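Local coordinates for periplasmic branched-chain amino acid-binding protein (Burkholderia mallei, PDB 3I09), which probably binds branched-chain amino acids or related small carboxylates in the periplasm and hands them to an ABC transporter, at residues 31-36 with 45-50; 144-149 with 182-187; 331-336 with 360-365. One frame throughout, in Å; residues are numbered along the deposited sequence. Where two conformers were deposited one is given.

How the contacts relate
The three contacts follow one another along the chain and touch nowhere. Contacts 1 and 2 each pack a helix against a sheet, one in either lobe of a type I periplasmic binding protein, on opposite sides of the chain's centre and with their own centres about 38 Å apart. Contact 3 lies about 29 Å from contact 1 and about 28 Å from contact 2, centre to centre, closer to the middle of the molecule, where strand 329-338 meets the short helix 359-362. Acetoacetic acid occupies the ligand pocket; the side chain of M333 in contact 3 is about 12 Å from it, and that of F184 in contact 2 about 13 Å. None of the touching residues belongs to the pocket itself.

Contact 1 of 3, residues 31-36 with 45-50; sequences MAVADF and IEVVYA. With EDO (1,2-ethanediol), chain J.
V33 turns from the helix toward the strand and straddles two of its residues: CG1 meets I45 alone of the two, while CG2 sits between I45 and V47. V33 CG1, placed anti to the backbone N (chi1 171°), meets I45 CG2 at 3.6 Å, and the two side chains meet at a slant. The other branch, V33 CG2, reaches V47 CG2 at 3.8 Å; here the side chains run past one another in opposite senses, flank against flank. V33 CG2 also lies 3.9 Å from I45 CG2, so the I45 branch methyl touches both arms of the valine. I45 and V47, two apart on the strand, turn toward the helix, while E46 between them turns away.

A 1,2-ethanediol, probably from the crystallisation liquor, sits beside this apolar patch. V47 N donates to O1 of the diol at 2.9 Å in a nearly straight bond (171°), and the diol's C2 comes within 3.9 Å of V33 CG1. K30 NZ is hydrogen-bonded to the same diol.

V33 and I45 both also touch I7 of strand 5-11, and V47 touches L26 and I29 of helix 22-36. Helix 22-36 thus links the parallel neighbours 5-11 and 43-51 and packs on the sheet they share: a beta-alpha-beta crossover, with the short strand 39-40 added on the way, as in the alpha/beta lobes of periplasmic binding proteins.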
loop_
_atom_site.group_PDB
_atom_site.type_symbol
_atom_site.label_atom_id
_atom_site.label_comp_id
_atom_site.label_asym_id
_atom_site.label_seq_id
_atom_site.Cartn_x
_atom_site.Cartn_y
_atom_site.Cartn_z
HETATM N N MSE A 31 16.154 3.266 -10.017
HETATM C CA MSE A 31 17.222 2.313 -9.691
HETATM C C MSE A 31 16.916 0.958 -10.310
HETATM O O MSE A 31 17.814 0.339 -10.850
HETATM C CB MSE A 31 17.430 2.175 -8.188
HETATM C CG MSE A 31 18.091 3.365 -7.542
HETATM SE SE MSE A 31 18.430 2.982 -5.653
HETATM C CE MSE A 31 19.288 1.313 -6.019
ATOM N N ALA A 32 15.662 0.508 -10.249
ATOM C CA ALA A 32 15.271 -0.782 -10.862
ATOM C C ALA A 32 15.538 -0.778 -12.378
ATOM O O ALA A 32 15.989 -1.745 -12.925
ATOM C CB ALA A 32 13.779 -1.079 -10.598
ATOM N N VAL A 33 15.233 0.323 -13.036
ATOM C CA VAL A 33 15.496 0.451 -14.477
ATOM C C VAL A 33 16.999 0.349 -14.763
ATOM O O VAL A 33 17.431 -0.400 -15.644
ATOM C CB VAL A 33 14.884 1.733 -15.029
ATOM C CG1 VAL A 33 15.339 1.992 -16.481
ATOM C CG2 VAL A 33 13.331 1.610 -14.939
ATOM N N ALA A 34 17.786 1.121 -14.028
ATOM C CA ALA A 34 19.234 1.091 -14.187
ATOM C C ALA A 34 19.775 -0.281 -13.880
ATOM O O ALA A 34 20.601 -0.811 -14.641
ATOM C CB ALA A 34 19.891 2.145 -13.294
ATOM N N ASP A 35 19.309 -0.898 -12.789
ATOM C CA ASP A 35 19.828 -2.228 -12.425
ATOM C C ASP A 35 19.544 -3.321 -13.457
ATOM O O ASP A 35 20.349 -4.248 -13.626
ATOM C CB ASP A 35 19.341 -2.681 -11.058
ATOM C CG ASP A 35 19.886 -1.819 -9.917
ATOM O OD1 ASP A 35 20.859 -1.043 -10.107
ATOM O OD2 ASP A 35 19.330 -1.932 -8.804
ATOM N N PHE A 36 18.423 -3.186 -14.159
ATOM C CA PHE A 36 18.021 -4.134 -15.198
ATOM C C PHE A 36 18.885 -3.971 -16.468
ATOM O O PHE A 36 18.891 -4.839 -17.324
ATOM C CB PHE A 36 16.546 -3.880 -15.551
ATOM C CG PHE A 36 15.897 -5.013 -16.301
ATOM C CD1 PHE A 36 15.436 -6.117 -15.630
ATOM C CD2 PHE A 36 15.763 -4.972 -17.676
ATOM C CE1 PHE A 36 14.848 -7.165 -16.319
ATOM C CE2 PHE A 36 15.167 -6.026 -18.353
ATOM C CZ PHE A 36 14.729 -7.116 -17.676
ATOM N N ILE A 45 14.776 2.192 -21.926
ATOM C CA ILE A 45 13.658 2.404 -21.016
ATOM C C ILE A 45 13.649 3.828 -20.521
ATOM O O ILE A 45 14.648 4.309 -20.002
ATOM C CB ILE A 45 13.746 1.491 -19.814
ATOM C CG1 ILE A 45 13.654 0.041 -20.283
ATOM C CG2 ILE A 45 12.617 1.862 -18.763
ATOM C CD1 ILE A 45 14.341 -0.947 -19.413
ATOM N N GLU A 46 12.514 4.498 -20.685
ATOM C CA GLU A 46 12.362 5.876 -20.190
ATOM C C GLU A 46 11.318 5.937 -19.090
ATOM O O GLU A 46 10.263 5.303 -19.191
ATOM C CB GLU A 46 11.883 6.785 -21.313
ATOM C CG GLU A 46 12.838 7.082 -22.429
ATOM C CD GLU A 46 12.167 8.002 -23.488
ATOM O OE1 GLU A 46 11.149 8.655 -23.152
ATOM O OE2 GLU A 46 12.641 8.069 -24.640
ATOM N N VAL A 47 11.603 6.709 -18.042
ATOM C CA VAL A 47 10.687 6.886 -16.938
ATOM C C VAL A 47 10.142 8.321 -16.976
ATOM O O VAL A 47 10.891 9.302 -17.069
ATOM C CB VAL A 47 11.377 6.574 -15.585
ATOM C CG1 VAL A 47 10.497 6.918 -14.428
ATOM C CG2 VAL A 47 11.802 5.082 -15.505
ATOM N N VAL A 48 8.835 8.424 -16.933
ATOM C CA VAL A 48 8.146 9.679 -16.735
ATOM C C VAL A 48 7.335 9.637 -15.433
ATOM O O VAL A 48 6.994 8.570 -14.938
ATOM C CB VAL A 48 7.275 10.022 -17.950
ATOM C CG1 VAL A 48 8.188 10.219 -19.214
ATOM C CG2 VAL A 48 6.164 8.945 -18.188
ATOM N N TYR A 49 7.067 10.812 -14.861
ATOM C CA TYR A 49 6.363 10.869 -13.590
ATOM C C TYR A 49 5.493 12.089 -13.452
ATOM O O TYR A 49 5.662 13.056 -14.185
ATOM C CB TYR A 49 7.364 10.779 -12.443
ATOM C CG TYR A 49 8.307 11.950 -12.388
ATOM C CD1 TYR A 49 9.468 11.965 -13.143
ATOM C CD2 TYR A 49 8.040 13.031 -11.566
ATOM C CE1 TYR A 49 10.340 13.050 -13.093
ATOM C CE2 TYR A 49 8.911 14.116 -11.514
ATOM C CZ TYR A 49 10.031 14.116 -12.284
ATOM O OH TYR A 49 10.887 15.190 -12.217
ATOM N N ALA A 50 4.550 12.037 -12.525
ATOM C CA ALA A 50 3.694 13.177 -12.255
ATOM C C ALA A 50 3.226 13.125 -10.819
ATOM O O ALA A 50 3.082 12.042 -10.245
ATOM C CB ALA A 50 2.488 13.192 -13.222
HETATM C C1 EDO J . 15.441 7.207 -17.708
HETATM O O1 EDO J . 14.187 7.932 -17.723
HETATM C C2 EDO J . 15.303 5.853 -17.024
HETATM O O2 EDO J . 15.182 6.003 -15.579
#

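Contact 2 of 3, residues 144-149 with 182-187; sequences FFLTAD and SDFSSF
Two phenylalanines, F184 and F187, receive the forked end of L146. L146 CD2 comes in obliquely to the F184 ring, on the CD1-CE1 side, 3.9 Å from F184 CD1 and 4.1 Å from F184 CE1. The F184 ring also makes an edge-to-face pair with H177. At F187 the closest approach is to the root of the side chain: L146 CD1 lies 3.6 Å from F187 CB, and the ring beyond leads off from the strand. L146 crosses both aromatic side chains at about a right angle. With CG swung anti to the backbone N (chi1 178°), its two methyls divide between the two partners.

The third flat group is the D183 carboxylate, which shapes the helix start instead of touching the strand. D183 OD1 takes two bonds from S185, both from the same face of the carboxylate and both tilted well out of its plane: S185 N at 3.0 Å on the anti side, with an angle of 168° at the hydrogen, and S185 OG at 2.7 Å on the syn side. The bond from S185 N caps the start of the helix, just after F184.

L146 lies on strand 142-148, between strands 170-177 and 198-202 of the parallel sheet, and touches V175 and H177 of the former. F184, just before helix 185-193, packs against L146 and against D207, N210 and A211 of helix 205-217, with A211 touching L146 as well, while F187 of helix 185-193 lies on L146 and H177.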
loop_
_atom_site.group_PDB
_atom_site.type_symbol
_atom_site.label_atom_id
_atom_site.label_comp_id
_atom_site.label_asym_id
_atom_site.label_seq_id
_atom_site.Cartn_x
_atom_site.Cartn_y
_atom_site.Cartn_z
ATOM N N PHE A 144 -14.760 1.496 17.430
ATOM C CA PHE A 144 -15.283 2.722 16.824
ATOM C C PHE A 144 -14.258 3.149 15.774
ATOM O O PHE A 144 -13.043 3.167 16.042
ATOM C CB PHE A 144 -15.497 3.823 17.862
ATOM C CG PHE A 144 -16.314 5.001 17.352
ATOM C CD1 PHE A 144 -15.699 6.065 16.716
ATOM C CD2 PHE A 144 -17.705 5.027 17.512
ATOM C CE1 PHE A 144 -16.454 7.142 16.258
ATOM C CE2 PHE A 144 -18.458 6.107 17.063
ATOM C CZ PHE A 144 -17.829 7.153 16.431
ATOM N N PHE A 145 -14.724 3.465 14.570
ATOM C CA PHE A 145 -13.796 3.839 13.475
ATOM C C PHE A 145 -13.674 5.344 13.292
ATOM O O PHE A 145 -14.691 6.100 13.352
ATOM C CB PHE A 145 -14.180 3.175 12.158
ATOM C CG PHE A 145 -13.982 1.694 12.149
ATOM C CD1 PHE A 145 -12.753 1.166 11.839
ATOM C CD2 PHE A 145 -15.014 0.829 12.494
ATOM C CE1 PHE A 145 -12.532 -0.201 11.869
ATOM C CE2 PHE A 145 -14.811 -0.558 12.498
ATOM C CZ PHE A 145 -13.569 -1.063 12.196
ATOM N N LEU A 146 -12.429 5.777 13.062
ATOM C CA LEU A 146 -12.138 7.110 12.535
ATOM C C LEU A 146 -11.720 6.869 11.089
ATOM O O LEU A 146 -10.681 6.254 10.829
ATOM C CB LEU A 146 -11.006 7.766 13.318
ATOM C CG LEU A 146 -10.514 9.145 12.892
ATOM C CD1 LEU A 146 -11.636 10.199 12.968
ATOM C CD2 LEU A 146 -9.328 9.594 13.758
ATOM N N THR A 147 -12.507 7.360 10.139
ATOM C CA THR A 147 -12.383 6.910 8.764
ATOM C C THR A 147 -12.166 8.076 7.807
ATOM O O THR A 147 -13.003 9.006 7.744
ATOM C CB THR A 147 -13.661 6.172 8.354
ATOM O OG1 THR A 147 -13.863 5.056 9.246
ATOM C CG2 THR A 147 -13.624 5.703 6.880
ATOM N N ALA A 148 -11.099 8.005 7.021
ATOM C CA ALA A 148 -10.853 9.001 5.982
ATOM C C ALA A 148 -11.979 8.925 4.941
ATOM O O ALA A 148 -12.305 7.851 4.428
ATOM C CB ALA A 148 -9.497 8.793 5.299
ATOM N N ASP A 149 -12.520 10.087 4.607
ATOM C CA ASP A 149 -13.713 10.197 3.761
ATOM C C ASP A 149 -13.414 10.124 2.282
ATOM O O ASP A 149 -13.559 11.116 1.565
ATOM C CB ASP A 149 -14.460 11.512 4.094
ATOM C CG ASP A 149 -15.861 11.586 3.452
ATOM O OD1 ASP A 149 -16.405 10.536 3.011
ATOM O OD2 ASP A 149 -16.423 12.724 3.394
ATOM N N SER A 182 -7.183 18.962 9.218
ATOM C CA SER A 182 -6.300 19.845 9.965
ATOM C C SER A 182 -6.649 19.860 11.445
ATOM O O SER A 182 -5.943 20.487 12.224
ATOM C CB SER A 182 -6.343 21.257 9.406
ATOM O OG SER A 182 -7.610 21.801 9.644
ATOM N N ASP A 183 -7.721 19.177 11.833
ATOM C CA ASP A 183 -8.180 19.183 13.221
ATOM C C ASP A 183 -9.003 17.914 13.471
ATOM O O ASP A 183 -10.022 17.675 12.809
ATOM C CB ASP A 183 -8.991 20.465 13.520
ATOM C CG ASP A 183 -9.393 20.608 15.001
ATOM O OD1 ASP A 183 -9.208 19.667 15.802
ATOM O OD2 ASP A 183 -9.889 21.711 15.377
ATOM N N PHE A 184 -8.543 17.091 14.399
ATOM C CA PHE A 184 -9.204 15.826 14.715
ATOM C C PHE A 184 -10.009 15.838 16.026
ATOM O O PHE A 184 -10.557 14.796 16.402
ATOM C CB PHE A 184 -8.167 14.719 14.824
ATOM C CG PHE A 184 -7.659 14.242 13.503
ATOM C CD1 PHE A 184 -8.331 13.244 12.806
ATOM C CD2 PHE A 184 -6.523 14.790 12.946
ATOM C CE1 PHE A 184 -7.846 12.782 11.589
ATOM C CE2 PHE A 184 -6.046 14.340 11.715
ATOM C CZ PHE A 184 -6.717 13.344 11.044
ATOM N N SER A 185 -10.052 16.974 16.725
ATOM C CA SER A 185 -10.538 17.005 18.102
ATOM C C SER A 185 -12.013 16.572 18.235
ATOM O O SER A 185 -12.333 15.717 19.086
ATOM C CB SER A 185 -10.319 18.382 18.747
ATOM O OG SER A 185 -10.885 19.401 17.959
ATOM N N SER A 186 -12.896 17.119 17.411
ATOM C CA SER A 186 -14.321 16.755 17.514
ATOM C C SER A 186 -14.578 15.282 17.155
ATOM O O SER A 186 -15.359 14.591 17.823
ATOM C CB SER A 186 -15.202 17.692 16.687
ATOM O OG SER A 186 -15.022 17.459 15.300
ATOM N N PHE A 187 -13.864 14.781 16.152
ATOM C CA PHE A 187 -13.958 13.395 15.759
ATOM C C PHE A 187 -13.507 12.466 16.903
ATOM O O PHE A 187 -14.163 11.462 17.213
ATOM C CB PHE A 187 -13.111 13.121 14.507
ATOM C CG PHE A 187 -13.294 14.142 13.400
ATOM C CD1 PHE A 187 -14.547 14.613 13.056
ATOM C CD2 PHE A 187 -12.215 14.619 12.700
ATOM C CE1 PHE A 187 -14.700 15.558 12.025
ATOM C CE2 PHE A 187 -12.368 15.541 11.666
ATOM C CZ PHE A 187 -13.612 16.009 11.339
#

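Contact 3 of 3, residues 331-336 with 360-365; sequences HDMYLM and EQAFTT. With EDO (1,2-ethanediol), chain H.
H331 and M333 run alongside the end of helix 359-362, and over this short distance the two backbones advance in roughly the same direction: H331 CA is 7.6 Å from E360 CA, and M333 CA is 6.7 Å from A362 CA. M333 turns toward the helix, while H331 starts away and its ring comes back nearer. F363 is the first residue to leave helical geometry, and its ring comes back toward the strand.

Near its plane, at one edge, that ring meets a backbone carbonyl, with F363 CE2 3.5 Å from H331 O. F363 CZ sits 3.9 Å from H331 CE1; the two rings are inclined at 34°. M333, a selenomethionine, bends at chi2 and chi3 (-67° and -74°), which brings its SE to 4.1 Å from F363 CZ in an oblique Met-aromatic contact. Lower on the same chain, M333 CG packs on A362 CB at 3.7 Å.

Polar groups here are held from outside. H331 ND1 bonds to M329 O and H331 NE2 to A121 O, fixing the imidazole's rotation; two carbonyl partners may favour a proton on both nitrogens. K129 NZ bonds to F363 O. D332 OD1 takes G359 N at the start of the helix and, weakly, the O1 of an ethanediol. Across the contact itself there is van der Waals and aromatic packing, with a carbonyl at the ring edge, while hydrogen bonds at its margins hold the imidazole and the neighbouring backbone.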
loop_
_atom_site.group_PDB
_atom_site.type_symbol
_atom_site.label_atom_id
_atom_site.label_comp_id
_atom_site.label_asym_id
_atom_site.label_seq_id
_atom_site.Cartn_x
_atom_site.Cartn_y
_atom_site.Cartn_z
ATOM N N HIS A 331 1.680 -12.766 -1.736
ATOM C CA HIS A 331 2.920 -12.850 -0.995
ATOM C C HIS A 331 2.601 -12.763 0.505
ATOM O O HIS A 331 1.589 -12.156 0.917
ATOM C CB HIS A 331 3.916 -11.750 -1.439
ATOM C CG HIS A 331 3.381 -10.332 -1.332
ATOM N ND1 HIS A 331 2.268 -9.889 -2.023
ATOM C CD2 HIS A 331 3.833 -9.263 -0.637
ATOM C CE1 HIS A 331 2.025 -8.628 -1.705
ATOM N NE2 HIS A 331 2.979 -8.213 -0.894
ATOM N N ASP A 332 3.477 -13.349 1.305
ATOM C CA ASP A 332 3.309 -13.342 2.755
ATOM C C ASP A 332 3.251 -11.903 3.275
ATOM O O ASP A 332 3.941 -11.014 2.771
ATOM C CB ASP A 332 4.483 -14.021 3.449
ATOM C CG ASP A 332 4.549 -15.532 3.224
ATOM O OD1 ASP A 332 3.621 -16.157 2.642
ATOM O OD2 ASP A 332 5.599 -16.082 3.666
HETATM N N MSE A 333 2.444 -11.705 4.302
HETATM C CA MSE A 333 2.346 -10.449 5.004
HETATM C C MSE A 333 2.885 -10.662 6.430
HETATM O O MSE A 333 3.029 -11.821 6.886
HETATM C CB MSE A 333 0.890 -9.972 5.015
HETATM C CG MSE A 333 0.304 -9.711 3.644
HETATM SE SE MSE A 333 1.120 -8.172 2.677
HETATM C CE MSE A 333 0.349 -6.810 3.652
ATOM N N TYR A 334 3.200 -9.569 7.132
ATOM C CA TYR A 334 3.810 -9.628 8.467
ATOM C C TYR A 334 2.981 -8.840 9.468
ATOM O O TYR A 334 2.693 -7.653 9.242
ATOM C CB TYR A 334 5.254 -9.077 8.423
ATOM C CG TYR A 334 6.051 -9.843 7.399
ATOM C CD1 TYR A 334 6.513 -11.114 7.685
ATOM C CD2 TYR A 334 6.218 -9.352 6.102
ATOM C CE1 TYR A 334 7.168 -11.866 6.755
ATOM C CE2 TYR A 334 6.868 -10.097 5.152
ATOM C CZ TYR A 334 7.344 -11.351 5.481
ATOM O OH TYR A 334 7.975 -12.115 4.538
ATOM N N LEU A 335 2.639 -9.486 10.572
ATOM C CA LEU A 335 2.025 -8.826 11.734
ATOM C C LEU A 335 3.188 -8.421 12.623
ATOM O O LEU A 335 3.971 -9.272 13.045
ATOM C CB LEU A 335 1.132 -9.802 12.481
ATOM C CG LEU A 335 0.278 -9.214 13.608
ATOM C CD1 LEU A 335 -0.743 -8.207 13.005
ATOM C CD2 LEU A 335 -0.422 -10.311 14.396
HETATM N N MSE A 336 3.323 -7.125 12.880
HETATM C CA MSE A 336 4.418 -6.614 13.688
HETATM C C MSE A 336 3.955 -5.798 14.850
HETATM O O MSE A 336 2.819 -5.280 14.867
HETATM C CB MSE A 336 5.307 -5.810 12.773
HETATM C CG MSE A 336 5.639 -6.827 11.698
HETATM SE SE MSE A 336 7.093 -6.503 10.853
HETATM C CE MSE A 336 6.438 -4.922 10.125
ATOM N N GLU A 360 -1.495 -16.976 0.807
ATOM C CA GLU A 360 -2.792 -17.576 0.469
ATOM C C GLU A 360 -3.886 -17.256 1.508
ATOM O O GLU A 360 -5.095 -17.248 1.178
ATOM C CB GLU A 360 -2.654 -19.097 0.320
ATOM C CG GLU A 360 -1.582 -19.585 -0.684
ATOM C CD GLU A 360 -1.873 -19.201 -2.135
ATOM O OE1 GLU A 360 -3.012 -18.756 -2.427
ATOM O OE2 GLU A 360 -0.937 -19.340 -2.974
ATOM N N GLN A 361 -3.482 -16.957 2.744
ATOM C CA GLN A 361 -4.424 -16.614 3.787
ATOM C C GLN A 361 -4.637 -15.129 3.989
ATOM O O GLN A 361 -5.612 -14.748 4.615
ATOM C CB GLN A 361 -3.979 -17.266 5.112
ATOM C CG GLN A 361 -3.790 -18.771 4.943
ATOM C CD GLN A 361 -3.123 -19.432 6.123
ATOM O OE1 GLN A 361 -3.145 -18.919 7.249
ATOM N NE2 GLN A 361 -2.533 -20.603 5.877
ATOM N N ALA A 362 -3.773 -14.284 3.428
ATOM C CA ALA A 362 -3.782 -12.860 3.740
ATOM C C ALA A 362 -4.808 -12.049 2.948
ATOM O O ALA A 362 -5.318 -11.018 3.415
ATOM C CB ALA A 362 -2.380 -12.299 3.497
ATOM N N PHE A 363 -5.120 -12.517 1.744
ATOM C CA PHE A 363 -5.929 -11.759 0.804
ATOM C C PHE A 363 -7.331 -12.356 0.612
ATOM O O PHE A 363 -7.668 -13.408 1.181
ATOM C CB PHE A 363 -5.165 -11.669 -0.532
ATOM C CG PHE A 363 -3.876 -10.882 -0.428
ATOM C CD1 PHE A 363 -3.896 -9.518 -0.497
ATOM C CD2 PHE A 363 -2.654 -11.527 -0.215
ATOM C CE1 PHE A 363 -2.729 -8.764 -0.362
ATOM C CE2 PHE A 363 -1.478 -10.793 -0.079
ATOM C CZ PHE A 363 -1.495 -9.434 -0.171
ATOM N N THR A 364 -8.136 -11.690 -0.213
ATOM C CA THR A 364 -9.520 -12.114 -0.473
ATOM C C THR A 364 -9.548 -13.566 -0.952
ATOM O O THR A 364 -8.771 -13.939 -1.830
ATOM C CB THR A 364 -10.162 -11.207 -1.559
ATOM O OG1 THR A 364 -10.164 -9.841 -1.111
ATOM C CG2 THR A 364 -11.580 -11.640 -1.860
ATOM N N THR A 365 -10.434 -14.383 -0.368
ATOM C CA THR A 365 -10.572 -15.770 -0.774
ATOM C C THR A 365 -11.449 -15.905 -2.008
ATOM O O THR A 365 -12.283 -15.032 -2.308
ATOM C CB THR A 365 -11.193 -16.647 0.362
ATOM O OG1 THR A 365 -12.563 -16.263 0.582
ATOM C CG2 THR A 365 -10.406 -16.523 1.658
HETATM C C1 EDO H . 2.906 -16.429 -1.645
HETATM O O1 EDO H . 2.521 -16.471 -0.269
HETATM C C2 EDO H . 3.234 -17.809 -2.170
HETATM O O2 EDO H . 4.529 -17.828 -2.778
#